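PDB 7CPX: lovastatin nonaketide synthase, polyketide synthase component from Aspergillus terreus, which builds dihydromonacolin L, the nonaketide precursor of lovastatin, from nine malonyl-CoA units with the help of S-adenosyl-L-methionine and NADPH. Local coordinates for residues H1109-V1115 against M1141-R1147; A1148-F1154 against E1220-T1226; T1295-A1301 against N1373-P1377. The protein carries 2 engineered substitutions. All blocks are in the same frame, centred on the assembly; numbering follows the deposited sequence.

Interactions 1 and 2 are neighbouring parts of one antiparallel arrangement in the C-terminal hotdog region of the dehydratase: strand 1140-1144 turns back into strand 1147-1152, and a probable backbone hydrogen bond from Q1142 N to S1149 O joins the two contacts, whose centres lie 13 Å apart. Interaction 2 is buried, regularly hydrogen-bonded, and backed by a helix on its apolar face. Interaction 1, at the outer strand, is partly buried, with weaker backbone bonds and several side chains reaching the ketoreductase. Interaction 3 lies far off, its nearest atoms about 53 Å from interaction 1; it is a small, partly buried helix-start contact resting on van der Waals packing.

Interaction 1 of 3, residues H1109-V1115 against M1141-R1147; sequences HPHMNRV and MQRADLR
The peptide groups of N1113 and R1143 pair antiparallel, and their two bonds differ in quality. R1143 N donates to N1113 O over 2.9 Å with an angle of 154° at the hydrogen. The return bond, from N1113 N to R1143 O, is strongly bent and weak; that from V1115 N to M1141 O is also weak. Beyond A1144 the second segment reverses through D1145 and L1146, both with positive phi. This two-residue hairpin turn is closed by A1144 N donating to R1147 O at 2.8 Å, with a weak bond in return.

Among the side chains, M1112 crosses Q1142 at about a right angle, and its bent end brings CE to 3.8 Å from R1147 CB. V1115 sets CG1 against M1141 CE at 3.7 Å and CG2 against R1143 CG at 3.5 Å. The guanidinium of R1143 finds acceptors on helix 1170-1184: NH2 bonds to A1183 O, and NE, weakly, to G1182 O. R1147 runs across one face of the H1109 imidazole, its guanidinium plane moderately tilted from the ring; R1147 CD makes a CH-pi contact 3.6 Å from the ring centroid and 11° off its normal. H1109 CG stands anti to its own nitrogen (chi1 -158°), which carries the ring over R1147, while D1145 CB meets its edge at NE2, 3.5 Å away. D1145 OD2 accepts a weak bond from W2197 NE1, N1113 ND2 gives one to D2167, and H1109 meets H2200 edge-to-face, all three partners in the ketoreductase.

As modelled, only the R1143 N to N1113 O bond is well formed between the two segments, so the peptide pairing at this edge appears modest. Side-chain packing and weak polar contacts to the ketoreductase add to it, consistent with a dehydratase-ketoreductase junction.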
loop_
_atom_site.group_PDB
_atom_site.type_symbol
_atom_site.label_atom_id
_atom_site.label_comp_id
_atom_site.label_asym_id
_atom_site.label_seq_id
_atom_site.Cartn_x
_atom_site.Cartn_y
_atom_site.Cartn_z
ATOM N N HIS A 1109 -35.773 -11.423 -24.074
ATOM C CA HIS A 1109 -36.495 -12.653 -23.759
ATOM C C HIS A 1109 -37.999 -12.462 -23.933
ATOM O O HIS A 1109 -38.572 -11.490 -23.426
ATOM C CB HIS A 1109 -36.169 -13.089 -22.329
ATOM C CG HIS A 1109 -36.406 -14.543 -22.073
ATOM N ND1 HIS A 1109 -35.708 -15.537 -22.722
ATOM C CD2 HIS A 1109 -37.274 -15.172 -21.246
ATOM C CE1 HIS A 1109 -36.131 -16.717 -22.303
ATOM N NE2 HIS A 1109 -37.082 -16.523 -21.408
ATOM N N PRO A 1110 -38.667 -13.379 -24.646
ATOM C CA PRO A 1110 -39.926 -13.030 -25.322
ATOM C C PRO A 1110 -41.061 -12.567 -24.425
ATOM O O PRO A 1110 -41.532 -11.431 -24.542
ATOM C CB PRO A 1110 -40.300 -14.340 -26.018
ATOM C CG PRO A 1110 -39.728 -15.395 -25.122
ATOM C CD PRO A 1110 -38.417 -14.831 -24.680
ATOM N N HIS A 1111 -41.503 -13.436 -23.523
ATOM C CA HIS A 1111 -42.655 -13.181 -22.676
ATOM C C HIS A 1111 -42.174 -13.069 -21.244
ATOM O O HIS A 1111 -41.591 -14.015 -20.707
ATOM C CB HIS A 1111 -43.693 -14.298 -22.781
ATOM C CG HIS A 1111 -43.876 -14.828 -24.165
ATOM N ND1 HIS A 1111 -44.833 -14.344 -25.029
ATOM C CD2 HIS A 1111 -43.235 -15.818 -24.829
ATOM C CE1 HIS A 1111 -44.767 -15.005 -26.170
ATOM N NE2 HIS A 1111 -43.806 -15.905 -26.075
ATOM N N MET A 1112 -42.415 -11.917 -20.635
ATOM C CA MET A 1112 -41.994 -11.690 -19.261
ATOM C C MET A 1112 -43.074 -10.850 -18.601
ATOM O O MET A 1112 -43.335 -9.724 -19.033
ATOM C CB MET A 1112 -40.636 -10.999 -19.212
ATOM C CG MET A 1112 -39.665 -11.458 -20.286
ATOM S SD MET A 1112 -37.987 -10.869 -20.004
ATOM C CE MET A 1112 -37.368 -12.156 -18.926
ATOM N N ASN A 1113 -43.716 -11.408 -17.581
ATOM C CA ASN A 1113 -44.712 -10.660 -16.834
ATOM C C ASN A 1113 -44.106 -9.357 -16.339
ATOM O O ASN A 1113 -42.994 -9.339 -15.801
ATOM C CB ASN A 1113 -45.223 -11.493 -15.661
ATOM C CG ASN A 1113 -45.937 -12.751 -16.111
ATOM O OD1 ASN A 1113 -47.162 -12.774 -16.225
ATOM N ND2 ASN A 1113 -45.173 -13.805 -16.374
ATOM N N ARG A 1114 -44.839 -8.264 -16.549
ATOM C CA ARG A 1114 -44.356 -6.932 -16.216
ATOM C C ARG A 1114 -44.238 -6.772 -14.708
ATOM O O ARG A 1114 -45.244 -6.621 -14.010
ATOM C CB ARG A 1114 -45.292 -5.872 -16.797
ATOM C CG ARG A 1114 -44.796 -4.445 -16.638
ATOM C CD ARG A 1114 -45.896 -3.443 -16.943
ATOM N NE ARG A 1114 -47.016 -3.574 -16.016
ATOM C CZ ARG A 1114 -47.063 -3.018 -14.813
ATOM N NH1 ARG A 1114 -46.068 -2.276 -14.353
ATOM N NH2 ARG A 1114 -48.136 -3.211 -14.051
ATOM N N VAL A 1115 -43.008 -6.807 -14.203
ATOM C CA VAL A 1115 -42.768 -6.676 -12.773
ATOM C C VAL A 1115 -43.111 -5.256 -12.347
ATOM O O VAL A 1115 -42.506 -4.286 -12.820
ATOM C CB VAL A 1115 -41.311 -7.014 -12.438
ATOM C CG1 VAL A 1115 -41.013 -6.673 -10.993
ATOM C CG2 VAL A 1115 -41.030 -8.477 -12.731
ATOM N N MET A 1141 -39.086 -3.412 -15.463
ATOM C CA MET A 1141 -38.577 -4.769 -15.527
ATOM C C MET A 1141 -39.724 -5.721 -15.825
ATOM O O MET A 1141 -40.893 -5.427 -15.569
ATOM C CB MET A 1141 -37.875 -5.171 -14.225
ATOM C CG MET A 1141 -37.247 -6.555 -14.265
ATOM S SD MET A 1141 -36.160 -6.887 -12.867
ATOM C CE MET A 1141 -37.311 -6.760 -11.503
ATOM N N GLN A 1142 -39.369 -6.875 -16.377
ATOM C CA GLN A 1142 -40.332 -7.924 -16.672
ATOM C C GLN A 1142 -39.603 -9.257 -16.632
ATOM O O GLN A 1142 -38.514 -9.385 -17.197
ATOM C CB GLN A 1142 -40.996 -7.694 -18.032
ATOM C CG GLN A 1142 -40.025 -7.497 -19.187
ATOM C CD GLN A 1142 -39.762 -6.037 -19.483
ATOM O OE1 GLN A 1142 -39.366 -5.272 -18.604
ATOM N NE2 GLN A 1142 -39.990 -5.638 -20.728
ATOM N N ARG A 1143 -40.209 -10.242 -15.971
ATOM C CA ARG A 1143 -39.530 -11.494 -15.660
ATOM C C ARG A 1143 -40.346 -12.694 -16.116
ATOM O O ARG A 1143 -41.578 -12.663 -16.117
ATOM C CB ARG A 1143 -39.265 -11.627 -14.158
ATOM C CG ARG A 1143 -40.522 -11.861 -13.326
ATOM C CD ARG A 1143 -40.187 -12.213 -11.896
ATOM N NE ARG A 1143 -39.335 -13.392 -11.812
ATOM C CZ ARG A 1143 -39.765 -14.636 -11.974
ATOM N NH1 ARG A 1143 -41.034 -14.898 -12.237
ATOM N NH2 ARG A 1143 -38.902 -15.641 -11.872
ATOM N N ALA A 1144 -39.639 -13.763 -16.476
ATOM C CA ALA A 1144 -40.259 -15.049 -16.766
ATOM C C ALA A 1144 -39.166 -16.057 -17.087
ATOM O O ALA A 1144 -38.036 -15.689 -17.420
ATOM C CB ALA A 1144 -41.246 -14.961 -17.927
ATOM N N ASP A 1145 -39.524 -17.338 -16.987
ATOM C CA ASP A 1145 -38.633 -18.432 -17.365
ATOM C C ASP A 1145 -37.279 -18.303 -16.675
ATOM O O ASP A 1145 -36.225 -18.484 -17.286
ATOM C CB ASP A 1145 -38.461 -18.492 -18.882
ATOM C CG ASP A 1145 -39.776 -18.681 -19.611
ATOM O OD1 ASP A 1145 -40.819 -18.808 -18.936
ATOM O OD2 ASP A 1145 -39.767 -18.700 -20.859
ATOM N N LEU A 1146 -37.310 -17.984 -15.382
ATOM C CA LEU A 1146 -36.088 -17.798 -14.605
ATOM C C LEU A 1146 -35.198 -16.741 -15.252
ATOM O O LEU A 1146 -33.975 -16.878 -15.314
ATOM C CB LEU A 1146 -35.335 -19.120 -14.447
ATOM C CG LEU A 1146 -34.208 -19.145 -13.414
ATOM C CD1 LEU A 1146 -34.724 -18.732 -12.051
ATOM C CD2 LEU A 1146 -33.575 -20.525 -13.350
ATOM N N ARG A 1147 -35.823 -15.676 -15.746
ATOM C CA ARG A 1147 -35.113 -14.637 -16.472
ATOM C C ARG A 1147 -35.818 -13.311 -16.247
ATOM O O ARG A 1147 -36.995 -13.266 -15.880
ATOM C CB ARG A 1147 -35.043 -14.956 -17.968
ATOM C CG ARG A 1147 -33.639 -15.051 -18.516
ATOM C CD ARG A 1147 -33.620 -15.741 -19.867
ATOM N NE ARG A 1147 -33.636 -17.194 -19.737
ATOM C CZ ARG A 1147 -33.387 -18.039 -20.728
ATOM N NH1 ARG A 1147 -33.097 -17.610 -21.945
ATOM N NH2 ARG A 1147 -33.426 -19.346 -20.491
#

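Interaction 2 of 3, residues A1148-F1154 against E1220-T1226; sequences ASGTLDF and EKVAFNT
F1224 lays its ring across the backbone of the partner strand, with G1150 N 3.4 Å above the ring plane and over its centre. The chi1 of 73° turns F1224 CG between its own N and C, swinging the ring over G1150, which has no side chain to meet it. L1152 CD2 packs against F1224 CD2 at 3.7 Å, and V1222 CG1 continues the apolar row to F1154 CB at 3.6 Å. Helix 1170-1184 covers this face, V1175 meeting L1152 and T1179 meeting F1224, as the central helix of a hotdog does.

Around that core run six backbone hydrogen bonds, pairing A1148 with T1226, G1150 with F1224 and L1152 with V1222. The straightest, from A1148 N to T1226 O at 2.9 Å, reaches 170° at the hydrogen. On the other face S1149 OG lies close to F1224 O and N1225 OD1.

At the outer end D1153 runs beside K1221, OD1 lying 3.4 Å from the methylene K1221 CD; D1153 OD2 forms a salt bridge with R1137.

Alternate peptides pair across this contact and those between them bond to the flanking strands, so the polarity is used up largely within the sheet. That leaves a largely apolar face for the helix bearing D1174, the predicted dehydratase proton donor, the side chains of D1174 and L1152 being about 9 Å apart.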
loop_
_atom_site.group_PDB
_atom_site.type_symbol
_atom_site.label_atom_id
_atom_site.label_comp_id
_atom_site.label_asym_id
_atom_site.label_seq_id
_atom_site.Cartn_x
_atom_site.Cartn_y
_atom_site.Cartn_z
ATOM N N ALA A 1148 -35.083 -12.225 -16.473
ATOM C CA ALA A 1148 -35.661 -10.896 -16.378
ATOM C C ALA A 1148 -35.021 -10.006 -17.429
ATOM O O ALA A 1148 -33.956 -10.312 -17.968
ATOM C CB ALA A 1148 -35.485 -10.291 -14.980
ATOM N N SER A 1149 -35.701 -8.908 -17.730
ATOM C CA SER A 1149 -35.195 -7.933 -18.684
ATOM C C SER A 1149 -35.923 -6.624 -18.442
ATOM O O SER A 1149 -36.794 -6.529 -17.577
ATOM C CB SER A 1149 -35.381 -8.413 -20.125
ATOM O OG SER A 1149 -34.925 -7.440 -21.048
ATOM N N GLY A 1150 -35.545 -5.616 -19.197
ATOM C CA GLY A 1150 -36.230 -4.343 -19.124
ATOM C C GLY A 1150 -35.256 -3.198 -19.354
ATOM O O GLY A 1150 -34.333 -3.316 -20.161
ATOM N N THR A 1151 -35.481 -2.103 -18.632
ATOM C CA THR A 1151 -34.655 -0.912 -18.757
ATOM C C THR A 1151 -34.387 -0.342 -17.375
ATOM O O THR A 1151 -35.315 -0.188 -16.574
ATOM C CB THR A 1151 -35.335 0.143 -19.636
ATOM O OG1 THR A 1151 -35.844 -0.478 -20.823
ATOM C CG2 THR A 1151 -34.353 1.226 -20.022
ATOM N N LEU A 1152 -33.123 -0.037 -17.102
ATOM C CA LEU A 1152 -32.709 0.599 -15.863
ATOM C C LEU A 1152 -31.983 1.893 -16.195
ATOM O O LEU A 1152 -31.303 1.986 -17.221
ATOM C CB LEU A 1152 -31.804 -0.324 -15.037
ATOM C CG LEU A 1152 -30.493 -0.775 -15.685
ATOM C CD1 LEU A 1152 -29.365 0.201 -15.397
ATOM C CD2 LEU A 1152 -30.119 -2.164 -15.205
ATOM N N ASP A 1153 -32.134 2.890 -15.330
ATOM C CA ASP A 1153 -31.543 4.199 -15.578
ATOM C C ASP A 1153 -30.035 4.121 -15.383
ATOM O O ASP A 1153 -29.556 3.869 -14.273
ATOM C CB ASP A 1153 -32.159 5.241 -14.652
ATOM C CG ASP A 1153 -33.643 5.431 -14.893
ATOM O OD1 ASP A 1153 -34.171 4.829 -15.850
ATOM O OD2 ASP A 1153 -34.279 6.184 -14.126
ATOM N N PHE A 1154 -29.285 4.336 -16.463
ATOM C CA PHE A 1154 -27.828 4.412 -16.394
ATOM C C PHE A 1154 -27.416 5.790 -15.873
ATOM O O PHE A 1154 -26.750 6.579 -16.543
ATOM C CB PHE A 1154 -27.220 4.126 -17.760
ATOM C CG PHE A 1154 -25.769 3.746 -17.712
ATOM C CD1 PHE A 1154 -25.394 2.428 -17.527
ATOM C CD2 PHE A 1154 -24.782 4.703 -17.858
ATOM C CE1 PHE A 1154 -24.064 2.072 -17.485
ATOM C CE2 PHE A 1154 -23.447 4.353 -17.817
ATOM C CZ PHE A 1154 -23.086 3.035 -17.631
ATOM N N GLU A 1220 -29.122 8.328 -20.221
ATOM C CA GLU A 1220 -28.961 7.726 -18.901
ATOM C C GLU A 1220 -30.063 6.716 -18.609
ATOM O O GLU A 1220 -30.579 6.652 -17.489
ATOM C CB GLU A 1220 -28.924 8.811 -17.819
ATOM C CG GLU A 1220 -30.203 9.622 -17.670
ATOM C CD GLU A 1220 -30.087 10.696 -16.607
ATOM O OE1 GLU A 1220 -28.947 11.085 -16.276
ATOM O OE2 GLU A 1220 -31.134 11.151 -16.102
ATOM N N LYS A 1221 -30.426 5.923 -19.613
ATOM C CA LYS A 1221 -31.440 4.886 -19.449
ATOM C C LYS A 1221 -31.145 3.795 -20.465
ATOM O O LYS A 1221 -31.325 4.002 -21.669
ATOM C CB LYS A 1221 -32.845 5.454 -19.628
ATOM C CG LYS A 1221 -33.949 4.445 -19.384
ATOM C CD LYS A 1221 -35.281 5.120 -19.095
ATOM C CE LYS A 1221 -35.774 5.934 -20.281
ATOM N NZ LYS A 1221 -37.094 6.569 -20.007
ATOM N N VAL A 1222 -30.694 2.642 -19.982
ATOM C CA VAL A 1222 -30.174 1.581 -20.831
ATOM C C VAL A 1222 -30.944 0.299 -20.556
ATOM O O VAL A 1222 -31.391 0.045 -19.433
ATOM C CB VAL A 1222 -28.664 1.364 -20.601
ATOM C CG1 VAL A 1222 -27.889 2.634 -20.913
ATOM C CG2 VAL A 1222 -28.411 0.911 -19.173
ATOM N N ALA A 1223 -31.074 -0.523 -21.591
ATOM C CA ALA A 1223 -31.805 -1.767 -21.461
ATOM C C ALA A 1223 -30.919 -2.828 -20.814
ATOM O O ALA A 1223 -29.700 -2.682 -20.709
ATOM C CB ALA A 1223 -32.305 -2.236 -22.824
ATOM N N PHE A 1224 -31.550 -3.913 -20.380
ATOM C CA PHE A 1224 -30.836 -4.975 -19.693
ATOM C C PHE A 1224 -31.576 -6.290 -19.873
ATOM O O PHE A 1224 -32.805 -6.323 -19.988
ATOM C CB PHE A 1224 -30.684 -4.678 -18.197
ATOM C CG PHE A 1224 -31.962 -4.819 -17.419
ATOM C CD1 PHE A 1224 -32.333 -6.042 -16.894
ATOM C CD2 PHE A 1224 -32.794 -3.732 -17.215
ATOM C CE1 PHE A 1224 -33.506 -6.183 -16.184
ATOM C CE2 PHE A 1224 -33.968 -3.864 -16.503
ATOM C CZ PHE A 1224 -34.325 -5.092 -15.986
ATOM N N ASN A 1225 -30.800 -7.368 -19.889
ATOM C CA ASN A 1225 -31.288 -8.730 -19.772
ATOM C C ASN A 1225 -30.505 -9.421 -18.665
ATOM O O ASN A 1225 -29.390 -9.018 -18.325
ATOM C CB ASN A 1225 -31.134 -9.500 -21.089
ATOM C CG ASN A 1225 -31.843 -8.827 -22.243
ATOM O OD1 ASN A 1225 -32.794 -8.071 -22.047
ATOM N ND2 ASN A 1225 -31.385 -9.102 -23.458
ATOM N N THR A 1226 -31.095 -10.461 -18.086
ATOM C CA THR A 1226 -30.441 -11.152 -16.985
ATOM C C THR A 1226 -31.019 -12.549 -16.845
ATOM O O THR A 1226 -32.238 -12.737 -16.927
ATOM C CB THR A 1226 -30.603 -10.376 -15.674
ATOM O OG1 THR A 1226 -30.227 -11.208 -14.570
ATOM C CG2 THR A 1226 -32.034 -9.921 -15.502
#

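Interaction 3 of 3, residues T1295-A1301 against N1373-P1377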
loop_
_atom_site.group_PDB
_atom_site.type_symbol
_atom_site.label_atom_id
_atom_site.label_comp_id
_atom_site.label_asym_id
_atom_site.label_seq_id
_atom_site.Cartn_x
_atom_site.Cartn_y
_atom_site.Cartn_z
ATOM N N THR A 1295 -45.383 -58.176 24.738
ATOM C CA THR A 1295 -44.704 -59.162 23.913
ATOM C C THR A 1295 -44.400 -60.419 24.721
ATOM O O THR A 1295 -44.490 -60.441 25.952
ATOM C CB THR A 1295 -43.414 -58.581 23.331
ATOM O OG1 THR A 1295 -42.788 -59.555 22.484
ATOM C CG2 THR A 1295 -42.446 -58.184 24.437
ATOM N N ALA A 1296 -44.030 -61.483 24.004
ATOM C CA ALA A 1296 -43.814 -62.772 24.653
ATOM C C ALA A 1296 -42.734 -62.677 25.722
ATOM O O ALA A 1296 -42.879 -63.239 26.814
ATOM C CB ALA A 1296 -43.448 -63.826 23.611
ATOM N N GLN A 1297 -41.640 -61.972 25.427
ATOM C CA GLN A 1297 -40.585 -61.810 26.421
ATOM C C GLN A 1297 -41.092 -61.052 27.641
ATOM O O GLN A 1297 -40.766 -61.407 28.780
ATOM C CB GLN A 1297 -39.383 -61.097 25.800
ATOM C CG GLN A 1297 -38.475 -62.008 24.985
ATOM C CD GLN A 1297 -39.200 -62.702 23.848
ATOM O OE1 GLN A 1297 -39.290 -63.929 23.813
ATOM N NE2 GLN A 1297 -39.716 -61.919 22.909
ATOM N N ASP A 1298 -41.890 -60.004 27.426
ATOM C CA ASP A 1298 -42.536 -59.331 28.549
ATOM C C ASP A 1298 -43.505 -60.273 29.256
ATOM O O ASP A 1298 -43.532 -60.343 30.494
ATOM C CB ASP A 1298 -43.258 -58.076 28.060
ATOM C CG ASP A 1298 -43.696 -57.175 29.199
ATOM O OD1 ASP A 1298 -42.819 -56.681 29.937
ATOM O OD2 ASP A 1298 -44.916 -56.957 29.351
ATOM N N LYS A 1299 -44.297 -61.017 28.479
ATOM C CA LYS A 1299 -45.125 -62.101 28.988
ATOM C C LYS A 1299 -44.296 -63.311 29.394
ATOM O O LYS A 1299 -44.855 -64.365 29.710
ATOM C CB LYS A 1299 -46.166 -62.507 27.939
ATOM C CG LYS A 1299 -47.331 -63.309 28.501
ATOM C CD LYS A 1299 -48.422 -63.524 27.464
ATOM C CE LYS A 1299 -47.949 -64.409 26.321
ATOM N NZ LYS A 1299 -49.037 -64.684 25.344
ATOM N N GLU A 1300 -42.973 -63.189 29.329
ATOM C CA GLU A 1300 -42.059 -64.037 30.071
ATOM C C GLU A 1300 -41.267 -63.257 31.106
ATOM O O GLU A 1300 -40.757 -63.861 32.055
ATOM C CB GLU A 1300 -41.084 -64.746 29.117
ATOM C CG GLU A 1300 -40.163 -65.752 29.787
ATOM C CD GLU A 1300 -40.918 -66.893 30.442
ATOM O OE1 GLU A 1300 -42.126 -67.047 30.164
ATOM O OE2 GLU A 1300 -40.304 -67.635 31.238
ATOM N N ALA A 1301 -41.158 -61.937 30.951
ATOM C CA ALA A 1301 -40.516 -61.082 31.937
ATOM C C ALA A 1301 -41.261 -61.124 33.259
ATOM O O ALA A 1301 -40.734 -61.606 34.267
ATOM C CB ALA A 1301 -40.460 -59.640 31.429
ATOM N N ASN A 1373 -33.442 -58.234 27.264
ATOM C CA ASN A 1373 -34.470 -57.217 27.107
ATOM C C ASN A 1373 -35.821 -57.709 27.624
ATOM O O ASN A 1373 -36.024 -58.892 27.906
ATOM C CB ASN A 1373 -34.598 -56.816 25.640
ATOM C CG ASN A 1373 -35.251 -57.896 24.797
ATOM O OD1 ASN A 1373 -36.444 -57.831 24.501
ATOM N ND2 ASN A 1373 -34.473 -58.902 24.413
ATOM N N SER A 1374 -36.758 -56.769 27.736
ATOM C CA SER A 1374 -38.142 -56.946 28.153
ATOM C C SER A 1374 -38.260 -57.171 29.658
ATOM O O SER A 1374 -39.379 -57.221 30.169
ATOM C CB SER A 1374 -38.846 -58.110 27.427
ATOM O OG SER A 1374 -38.672 -58.016 26.024
ATOM N N TYR A 1375 -37.152 -57.306 30.386
ATOM C CA TYR A 1375 -37.197 -57.459 31.832
ATOM C C TYR A 1375 -36.073 -56.729 32.547
ATOM O O TYR A 1375 -35.983 -56.831 33.774
ATOM C CB TYR A 1375 -37.145 -58.948 32.214
ATOM C CG TYR A 1375 -36.585 -59.842 31.131
ATOM C CD1 TYR A 1375 -35.244 -59.788 30.791
ATOM C CD2 TYR A 1375 -37.394 -60.743 30.455
ATOM C CE1 TYR A 1375 -34.723 -60.604 29.810
ATOM C CE2 TYR A 1375 -36.884 -61.563 29.470
ATOM C CZ TYR A 1375 -35.547 -61.491 29.150
ATOM O OH TYR A 1375 -35.037 -62.308 28.167
ATOM N N HIS A 1376 -35.222 -56.000 31.835
ATOM C CA HIS A 1376 -34.033 -55.427 32.445
ATOM C C HIS A 1376 -34.391 -54.383 33.497
ATOM O O HIS A 1376 -34.117 -54.595 34.682
ATOM C CB HIS A 1376 -33.122 -54.815 31.380
ATOM C CG HIS A 1376 -32.034 -53.956 31.944
ATOM N ND1 HIS A 1376 -31.046 -54.454 32.766
ATOM C CD2 HIS A 1376 -31.784 -52.632 31.814
ATOM C CE1 HIS A 1376 -30.230 -53.474 33.114
ATOM N NE2 HIS A 1376 -30.655 -52.359 32.549
ATOM N N PRO A 1377 -34.999 -53.254 33.121
ATOM C CA PRO A 1377 -35.166 -52.175 34.109
ATOM C C PRO A 1377 -36.004 -52.571 35.313
ATOM O O PRO A 1377 -35.626 -52.259 36.448
ATOM C CB PRO A 1377 -35.831 -51.060 33.292
ATOM C CG PRO A 1377 -36.553 -51.774 32.209
ATOM C CD PRO A 1377 -35.689 -52.948 31.855
#
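This is a small packing contact between the starts of two helices, 1298-1309 and 1376-1386, in the helical region between strand 1286-1287 and strand 1440-1445, both of the Rossmann-like methyltransferase sheet. By analogy with related polyketide synthases, these helices probably belong to the N-terminal part of the methyltransferase.

The contact buries 251 Å² in all, and none of the approaches across it qualifies as a hydrogen bond. Two points of close backbone approach define it, D1298 CA to S1374 CA at 5.0 Å and A1301 CA to Y1375 CA at 4.9 Å. They lie one turn apart on the first helix, whereas on the other side they fall on consecutive residues just ahead of helix 1376-1386, Y1375 holding its N-cap position.

S1374 fits against the side of the first helix. Its CB rests on Q1297 CB at 3.4 Å, and its positive phi of 75° marks a sharp bend just before the helix. T1295 CG2 stands farther back, 4.1 Å from S1374 OG, and L1417 from a nearby loop touches both residues. The hydroxyl is satisfied within its own segment: S1374 OG donates to N1373 OD1 at 2.7 Å, from well above the amide carbonyl plane. D1298 sends OD1 to within 3.5 Å of S1374 O, but both atoms are acceptors; the carboxylate accepts a hydrogen bond at OD2 from N1608 ND2.

One helical turn on from Q1297, A1301 supplies the apolar end of the contact. As modelled, its methyl meets the tyrosine ring at the rim rather than over a face, A1301 CB lying near the ring plane and 3.4 Å from Y1375 CD2.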